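Side-chain contacts in uncharacterized protein (Helicobacter pylori, PDB 4O5J), which probably binds sialylated glycans through its extracellular adhesion domain, as expected of the sialic acid-binding adhesin SabA of the bacterial outer membrane: residues Met249-Ile252 with Leu253-Ala256; Val297-Tyr300 with Ala301-Phe305; Pro82-Asn85 with Ala86-Val90; Val193-Ala196 with Leu197-Gln201. All coordinates share one frame; numbering follows the deposited sequence.

Interaction 1: Met249-Ile252 with Leu253-Ala256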
# COMPACT_ATOMS: atom_id res chain seq x y z
N MET A 249 4.35 5.24 2.10
CA MET A 249 3.55 4.35 1.24
C MET A 249 4.22 4.17 -0.14
O MET A 249 4.09 3.10 -0.77
CB MET A 249 2.19 4.94 0.99
CG MET A 249 1.35 5.05 2.24
SD MET A 249 -0.13 6.01 1.83
CE MET A 249 -0.92 6.23 3.47
N ILE A 250 4.96 5.18 -0.58
CA ILE A 250 5.45 5.14 -2.01
C ILE A 250 6.43 3.98 -2.28
O ILE A 250 6.17 3.12 -3.13
CB ILE A 250 5.98 6.49 -2.45
CG1 ILE A 250 4.85 7.52 -2.31
CG2 ILE A 250 6.53 6.45 -3.91
CD1 ILE A 250 5.32 8.93 -2.15
N PRO A 251 7.55 3.90 -1.52
CA PRO A 251 8.48 2.79 -1.75
C PRO A 251 7.81 1.45 -1.51
O PRO A 251 8.12 0.49 -2.22
CB PRO A 251 9.58 3.00 -0.69
CG PRO A 251 9.47 4.41 -0.30
CD PRO A 251 8.01 4.78 -0.44
N ILE A 252 6.90 1.37 -0.55
CA ILE A 252 6.18 0.12 -0.30
C ILE A 252 5.37 -0.27 -1.54
O ILE A 252 5.38 -1.42 -1.99
CB ILE A 252 5.23 0.21 0.91
CG1 ILE A 252 6.04 0.31 2.19
CG2 ILE A 252 4.31 -0.99 0.98
CD1 ILE A 252 5.16 0.61 3.45
N LEU A 253 4.66 0.71 -2.10
CA LEU A 253 3.85 0.47 -3.28
C LEU A 253 4.78 0.12 -4.51
O LEU A 253 4.49 -0.81 -5.27
CB LEU A 253 3.01 1.68 -3.55
CG LEU A 253 1.76 1.46 -4.33
CD1 LEU A 253 1.05 0.20 -3.97
CD2 LEU A 253 0.89 2.64 -4.02
N GLN A 254 5.92 0.81 -4.66
CA GLN A 254 6.88 0.48 -5.72
C GLN A 254 7.31 -0.94 -5.59
O GLN A 254 7.39 -1.68 -6.59
CB GLN A 254 8.11 1.37 -5.74
CG GLN A 254 7.78 2.81 -6.09
CD GLN A 254 8.92 3.80 -5.80
OE1 GLN A 254 9.47 3.82 -4.67
NE2 GLN A 254 9.29 4.64 -6.80
N GLN A 255 7.52 -1.36 -4.35
CA GLN A 255 7.94 -2.72 -4.09
C GLN A 255 6.81 -3.69 -4.50
O GLN A 255 7.03 -4.70 -5.17
CB GLN A 255 8.33 -2.84 -2.63
CG GLN A 255 9.03 -4.10 -2.32
CD GLN A 255 10.23 -4.24 -3.16
OE1 GLN A 255 10.89 -3.22 -3.39
NE2 GLN A 255 10.55 -5.49 -3.65
N ALA A 256 5.58 -3.33 -4.15
CA ALA A 256 4.42 -4.15 -4.48
C ALA A 256 4.24 -4.27 -6.02
O ALA A 256 3.89 -5.33 -6.54
CB ALA A 256 3.17 -3.52 -3.86
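Ile250 and Gln254, one turn apart on helix 241-268 of the helical adhesion domain, meet at a slant: the CG2 branch of Ile250 and the glutamine chain cross each other. With CG1 of Ile250 beside the backbone N (chi1 -59°), CG2 stands opposite that N and meets the Gln254 chain. Gln254 CG lies 3.4 Å from Ile250 O, the oxygen that also accepts Gln254 N, at 2.8 Å and in a nearly straight bond (167°). Pro251 kinks the helix here: its ring nitrogen has no hydrogen to give to the preceding turn, yet Pro251 O still accepts Gln255 N at 2.9 Å. Leu253 points into the bundle, where its side chain lies against Ala86 and Val90 of helix 82-101 and Ile304 of helix 281-309. Ile250 is buried as well and also touches Val90. Gln201 of helix 193-209 packs on the Ile250 and Pro251 side. Back within the helix, Leu253 N bonds to Met249 O, and Leu253 CB lies 3.3 Å from that oxygen.

Interaction 2: Val297-Tyr300 with Ala301-Phe305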
# COMPACT_ATOMS: atom_id res chain seq x y z
N VAL A 297 2.18 -9.58 -1.74
CA VAL A 297 1.53 -8.45 -2.45
C VAL A 297 0.36 -7.93 -1.62
O VAL A 297 0.25 -6.73 -1.41
CB VAL A 297 1.05 -8.85 -3.87
CG1 VAL A 297 0.12 -7.77 -4.43
CG2 VAL A 297 2.25 -9.09 -4.78
N ILE A 298 -0.52 -8.84 -1.16
CA ILE A 298 -1.64 -8.51 -0.31
C ILE A 298 -1.14 -7.85 0.98
O ILE A 298 -1.73 -6.90 1.48
CB ILE A 298 -2.46 -9.76 0.06
CG1 ILE A 298 -3.07 -10.41 -1.19
CG2 ILE A 298 -3.52 -9.40 1.07
CD1 ILE A 298 -3.92 -9.46 -1.97
N SER A 299 -0.05 -8.35 1.50
CA SER A 299 0.47 -7.86 2.72
C SER A 299 0.99 -6.40 2.53
O SER A 299 0.82 -5.56 3.44
CB SER A 299 1.54 -8.83 3.19
OG SER A 299 2.21 -8.16 4.18
N TYR A 300 1.60 -6.11 1.37
CA TYR A 300 2.01 -4.72 1.09
C TYR A 300 0.79 -3.83 1.03
O TYR A 300 0.83 -2.68 1.49
CB TYR A 300 2.74 -4.61 -0.23
CG TYR A 300 4.21 -5.03 -0.18
CD1 TYR A 300 5.02 -4.68 0.91
CD2 TYR A 300 4.78 -5.75 -1.22
CE1 TYR A 300 6.35 -5.06 0.95
CE2 TYR A 300 6.11 -6.13 -1.19
CZ TYR A 300 6.88 -5.79 -0.13
OH TYR A 300 8.19 -6.21 -0.16
N ALA A 301 -0.29 -4.32 0.42
CA ALA A 301 -1.53 -3.52 0.35
C ALA A 301 -2.04 -3.29 1.78
O ALA A 301 -2.49 -2.19 2.14
CB ALA A 301 -2.59 -4.23 -0.44
N GLN A 302 -1.94 -4.30 2.63
CA GLN A 302 -2.35 -4.11 4.01
C GLN A 302 -1.47 -3.06 4.67
O GLN A 302 -1.99 -2.22 5.41
CB GLN A 302 -2.32 -5.43 4.73
CG GLN A 302 -2.54 -5.27 6.20
CD GLN A 302 -2.82 -6.58 6.78
OE1 GLN A 302 -3.97 -6.96 6.90
NE2 GLN A 302 -1.79 -7.29 7.11
N ASP A 303 -0.15 -3.07 4.42
CA ASP A 303 0.74 -2.06 4.99
C ASP A 303 0.25 -0.68 4.62
O ASP A 303 0.22 0.24 5.45
CB ASP A 303 2.16 -2.24 4.50
CG ASP A 303 2.84 -3.52 5.02
OD1 ASP A 303 2.43 -3.98 6.11
OD2 ASP A 303 3.81 -4.07 4.37
N ILE A 304 -0.16 -0.50 3.36
CA ILE A 304 -0.62 0.83 2.93
C ILE A 304 -1.92 1.23 3.64
O ILE A 304 -2.08 2.36 4.06
CB ILE A 304 -0.77 0.89 1.39
CG1 ILE A 304 0.63 0.95 0.75
CG2 ILE A 304 -1.60 2.10 0.97
CD1 ILE A 304 0.64 0.12 -0.46
N PHE A 305 -2.86 0.30 3.76
CA PHE A 305 -4.08 0.57 4.49
C PHE A 305 -3.74 1.02 5.93
O PHE A 305 -4.25 2.05 6.41
CB PHE A 305 -5.07 -0.59 4.48
CG PHE A 305 -6.24 -0.33 5.42
CD1 PHE A 305 -7.22 0.61 5.08
CD2 PHE A 305 -6.30 -0.91 6.66
CE1 PHE A 305 -8.27 0.90 5.94
CE2 PHE A 305 -7.37 -0.63 7.53
CZ PHE A 305 -8.36 0.28 7.18
O HOH W 1 4.79 -6.53 4.56
O HOH W 2 0.97 -6.55 6.44
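Val297-Tyr300 runs straight on into Ala301-Phe305 as regular alpha-helix, each carbonyl of 297 to 300 taking the N-H four residues on, as in Asp303 N to Ser299 O at 2.8 Å. This is part of helix 281-309 in the helical bundle of the adhesion domain, and the side chains of Ser299, Tyr300, Gln302 and Asp303 form its more polar face. Ser299 and Asp303 are a turn apart but too far for a direct bond, and two waters fill the distance. One lies 3.1 Å from Ser299 OG and donates to Asp303 OD2 at 2.7 Å; the other donates to Asp303 OD1, lies 3.0 Å from Ser299 OG and accepts from Gln302 NE2. Both carboxylate oxygens are thus solvated from the serine side, which probably steadies the rotation of the carboxylate. Asp303 OD2 also meets the Tyr300 ring at its edge, close to the ring plane and 3.7 Å from CD1, with carboxylate and ring turned 65° from each other. Tyr300 itself packs on Ile252 and Gln255 of helix 241-268. On the buried side Ile304 folds its longer branch back along the helix, bringing CD1 to 3.4 Å from Tyr300 O.

Interaction 3: Pro82-Asn85 with Ala86-Val90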
# COMPACT_ATOMS: atom_id res chain seq x y z
N PRO A 82 -6.26 -4.75 -7.11
CA PRO A 82 -6.02 -4.17 -5.78
C PRO A 82 -4.77 -3.27 -5.75
O PRO A 82 -4.83 -2.19 -5.15
CB PRO A 82 -5.83 -5.40 -4.87
CG PRO A 82 -6.57 -6.49 -5.57
CD PRO A 82 -6.41 -6.20 -7.09
N ILE A 83 -3.68 -3.66 -6.39
CA ILE A 83 -2.50 -2.79 -6.42
C ILE A 83 -2.76 -1.51 -7.23
O ILE A 83 -2.27 -0.44 -6.88
CB ILE A 83 -1.26 -3.53 -6.93
CG1 ILE A 83 -0.89 -4.67 -5.98
CG2 ILE A 83 -0.05 -2.58 -7.09
CD1 ILE A 83 -0.81 -4.18 -4.50
N PHE A 84 -3.55 -1.60 -8.29
CA PHE A 84 -3.80 -0.41 -9.09
C PHE A 84 -4.63 0.55 -8.25
O PHE A 84 -4.39 1.77 -8.22
CB PHE A 84 -4.58 -0.75 -10.37
CG PHE A 84 -4.88 0.46 -11.21
CD1 PHE A 84 -3.96 0.92 -12.17
CD2 PHE A 84 -6.08 1.15 -11.05
CE1 PHE A 84 -4.24 2.06 -12.94
CE2 PHE A 84 -6.38 2.27 -11.81
CZ PHE A 84 -5.46 2.73 -12.77
N ASN A 85 -5.63 -0.00 -7.57
CA ASN A 85 -6.47 0.79 -6.69
C ASN A 85 -5.60 1.44 -5.56
O ASN A 85 -5.79 2.60 -5.19
CB ASN A 85 -7.60 -0.02 -6.10
CG ASN A 85 -8.32 0.80 -5.02
OD1 ASN A 85 -9.12 1.71 -5.31
ND2 ASN A 85 -7.96 0.56 -3.75
N ALA A 86 -4.65 0.67 -5.02
CA ALA A 86 -3.75 1.20 -4.00
C ALA A 86 -2.96 2.39 -4.59
O ALA A 86 -2.81 3.44 -3.96
CB ALA A 86 -2.81 0.11 -3.52
N VAL A 87 -2.44 2.22 -5.82
CA VAL A 87 -1.74 3.31 -6.47
C VAL A 87 -2.61 4.56 -6.58
O VAL A 87 -2.15 5.67 -6.30
CB VAL A 87 -1.25 2.90 -7.88
CG1 VAL A 87 -0.69 4.09 -8.63
CG2 VAL A 87 -0.21 1.78 -7.78
N GLN A 88 -3.86 4.41 -7.00
CA GLN A 88 -4.78 5.52 -7.08
C GLN A 88 -4.89 6.25 -5.74
O GLN A 88 -4.82 7.51 -5.68
CB GLN A 88 -6.17 5.08 -7.53
CG GLN A 88 -6.32 4.85 -9.03
CD GLN A 88 -6.17 6.16 -9.86
OE1 GLN A 88 -5.94 7.28 -9.34
NE2 GLN A 88 -6.32 6.01 -11.16
N ALA A 89 -5.06 5.49 -4.67
CA ALA A 89 -5.18 6.10 -3.32
C ALA A 89 -3.92 6.88 -2.96
O ALA A 89 -3.99 8.04 -2.51
CB ALA A 89 -5.44 5.02 -2.26
N VAL A 90 -2.76 6.28 -3.15
CA VAL A 90 -1.50 6.91 -2.74
C VAL A 90 -1.24 8.19 -3.55
O VAL A 90 -0.93 9.23 -2.97
CB VAL A 90 -0.33 5.92 -2.87
CG1 VAL A 90 1.02 6.63 -2.66
CG2 VAL A 90 -0.54 4.78 -1.87
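Gln88 lies beside the ring of Phe84 one turn earlier, both side chains pointing the same way from helix 82-101. Its CB starts above the preceding turn, 3.4 Å from Asn85 O. From there CG meets the ring with a 3.8 Å approach to Phe84 CE2, while also lying 3.7 Å from Phe84 O. The bend at the next bond (chi2 -66°) brings NE2 beside the ring. At the tip NE2 comes to 3.8 Å from Phe84 CZ, with the amide plane 75° from the ring plane. At the other end of the amide, OE1 is hydrogen-bonded to Gln163 NE2, which probably limits rotation of the group. Phe84 reaches this place because its CG stands opposite the backbone N (chi1 179°), and Leu173 and Thr78 pack on its side chain. Elsewhere on the helix, Val87 CG2 sits 3.2 Å from Ile83 O, and Asn85 gives its ND2 to Glu346 O of helix 343-396. Beneath these side chains the backbone bonds run unbroken from Pro82 O to Ala89 N. The whole is a side-chain contact of residues four apart, in the first turns of helix 82-101, which begins at Pro82, within an alpha-helical bundle.

Interaction 4: Val193-Ala196 with Leu197-Gln201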
# COMPACT_ATOMS: atom_id res chain seq x y z
N VAL A 193 2.16 3.37 -13.88
CA VAL A 193 2.08 3.62 -12.44
C VAL A 193 3.50 3.85 -11.92
O VAL A 193 3.67 4.60 -10.97
CB VAL A 193 1.43 2.48 -11.64
CG1 VAL A 193 0.01 2.23 -12.08
CG2 VAL A 193 2.19 1.29 -11.86
N SER A 194 4.53 3.22 -12.54
CA SER A 194 5.90 3.45 -12.07
C SER A 194 6.30 4.89 -12.29
O SER A 194 7.02 5.48 -11.48
CB SER A 194 6.89 2.58 -12.77
OG SER A 194 6.55 1.27 -12.34
N ASN A 195 5.86 5.47 -13.40
CA ASN A 195 6.19 6.89 -13.69
C ASN A 195 5.51 7.77 -12.62
O ASN A 195 6.13 8.66 -12.07
CB ASN A 195 5.65 7.25 -15.08
CG ASN A 195 5.80 8.70 -15.39
OD1 ASN A 195 6.90 9.20 -15.28
ND2 ASN A 195 4.72 9.39 -15.70
N ALA A 196 4.26 7.48 -12.31
CA ALA A 196 3.53 8.29 -11.30
C ALA A 196 4.20 8.12 -9.91
O ALA A 196 4.47 9.13 -9.22
CB ALA A 196 2.08 7.89 -11.27
N LEU A 197 4.50 6.88 -9.52
CA LEU A 197 5.15 6.64 -8.22
C LEU A 197 6.49 7.36 -8.15
O LEU A 197 6.85 7.94 -7.12
CB LEU A 197 5.31 5.17 -7.91
CG LEU A 197 3.95 4.49 -7.70
CD1 LEU A 197 4.14 3.01 -7.58
CD2 LEU A 197 3.26 5.06 -6.45
N ASN A 198 7.23 7.35 -9.27
CA ASN A 198 8.52 8.02 -9.29
C ASN A 198 8.38 9.57 -9.12
O ASN A 198 9.16 10.19 -8.42
CB ASN A 198 9.22 7.70 -10.64
CG ASN A 198 10.52 8.45 -10.75
OD1 ASN A 198 10.60 9.42 -11.44
ND2 ASN A 198 11.50 8.05 -10.03
N LEU A 199 7.40 10.17 -9.78
CA LEU A 199 7.19 11.59 -9.63
C LEU A 199 6.77 11.88 -8.17
O LEU A 199 7.26 12.84 -7.55
CB LEU A 199 6.13 12.07 -10.62
CG LEU A 199 6.57 12.09 -12.09
CD1 LEU A 199 5.36 12.27 -13.01
CD2 LEU A 199 7.60 13.18 -12.33
N ALA A 200 5.87 11.07 -7.63
CA ALA A 200 5.41 11.21 -6.23
C ALA A 200 6.62 11.13 -5.29
O ALA A 200 6.78 12.00 -4.42
CB ALA A 200 4.40 10.11 -5.86
N GLN A 201 7.45 10.12 -5.48
CA GLN A 201 8.63 9.92 -4.64
C GLN A 201 9.53 11.19 -4.67
O GLN A 201 9.99 11.69 -3.64
CB GLN A 201 9.37 8.67 -5.10
CG GLN A 201 10.66 8.40 -4.37
CD GLN A 201 10.37 7.77 -3.04
OE1 GLN A 201 9.87 6.64 -2.99
NE2 GLN A 201 10.64 8.51 -1.95
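Val193 O takes the N-H of Leu197 at 2.8 Å in an almost straight bond (170°), and the leucine side chain closes over the same oxygen, its CG only 3.3 Å away. With Leu197 CG lying beside its own backbone N (chi1 -67°), the side chain leans back over the first turn. Asn198 N binds Ser194 O, with Asn198 CB 3.2 Å from that oxygen. These are the opening turns of helix 193-209, one of the helices of the bundle that makes up the adhesion domain. Val193, Ala196, Leu197 and Ala200 face helix 82-101, touching Val87, Ile91 and Val94, while Leu199 turns to Leu155 and Asp158 of helix 146-163. On that second side Asn195 and Leu199 meet at an angle, the methyl CD1 of Leu199 reaching the end of the amide 4.0 Å from Asn195 ND2. That nitrogen is hydrogen-bonded to Ser191 OG, which directs ND2 toward the residues ahead of the helix. Leu199 CG also lies 3.5 Å from Asn195 O, the oxygen that accepts Leu199 N.

Interaction 1 touches the other three, with its centre 9 to 10 Å from each of theirs. Leu253 serves two of these contacts: CD1 packs 3.5 Å from Ile304 CD1 of interaction 2, and CD2 3.4 Å from Val90 CG2 of interaction 3. Toward interaction 4, Ile250 CG2 lies 3.5 Å from Leu197 O. Interactions 2 and 3 join through Val297 CG1 and Ile83 CG1 at 3.6 Å, whereas 3 and 4 meet more loosely, Val87 CG1 to Val193 CG1 at 4.0 Å. Interactions 2 and 4 stay apart, their nearest atoms about 8 Å from each other. Helices 82-101, 241-268 and 281-309 share an apolar core at Leu253, with helix 193-209 added opposite interaction 2.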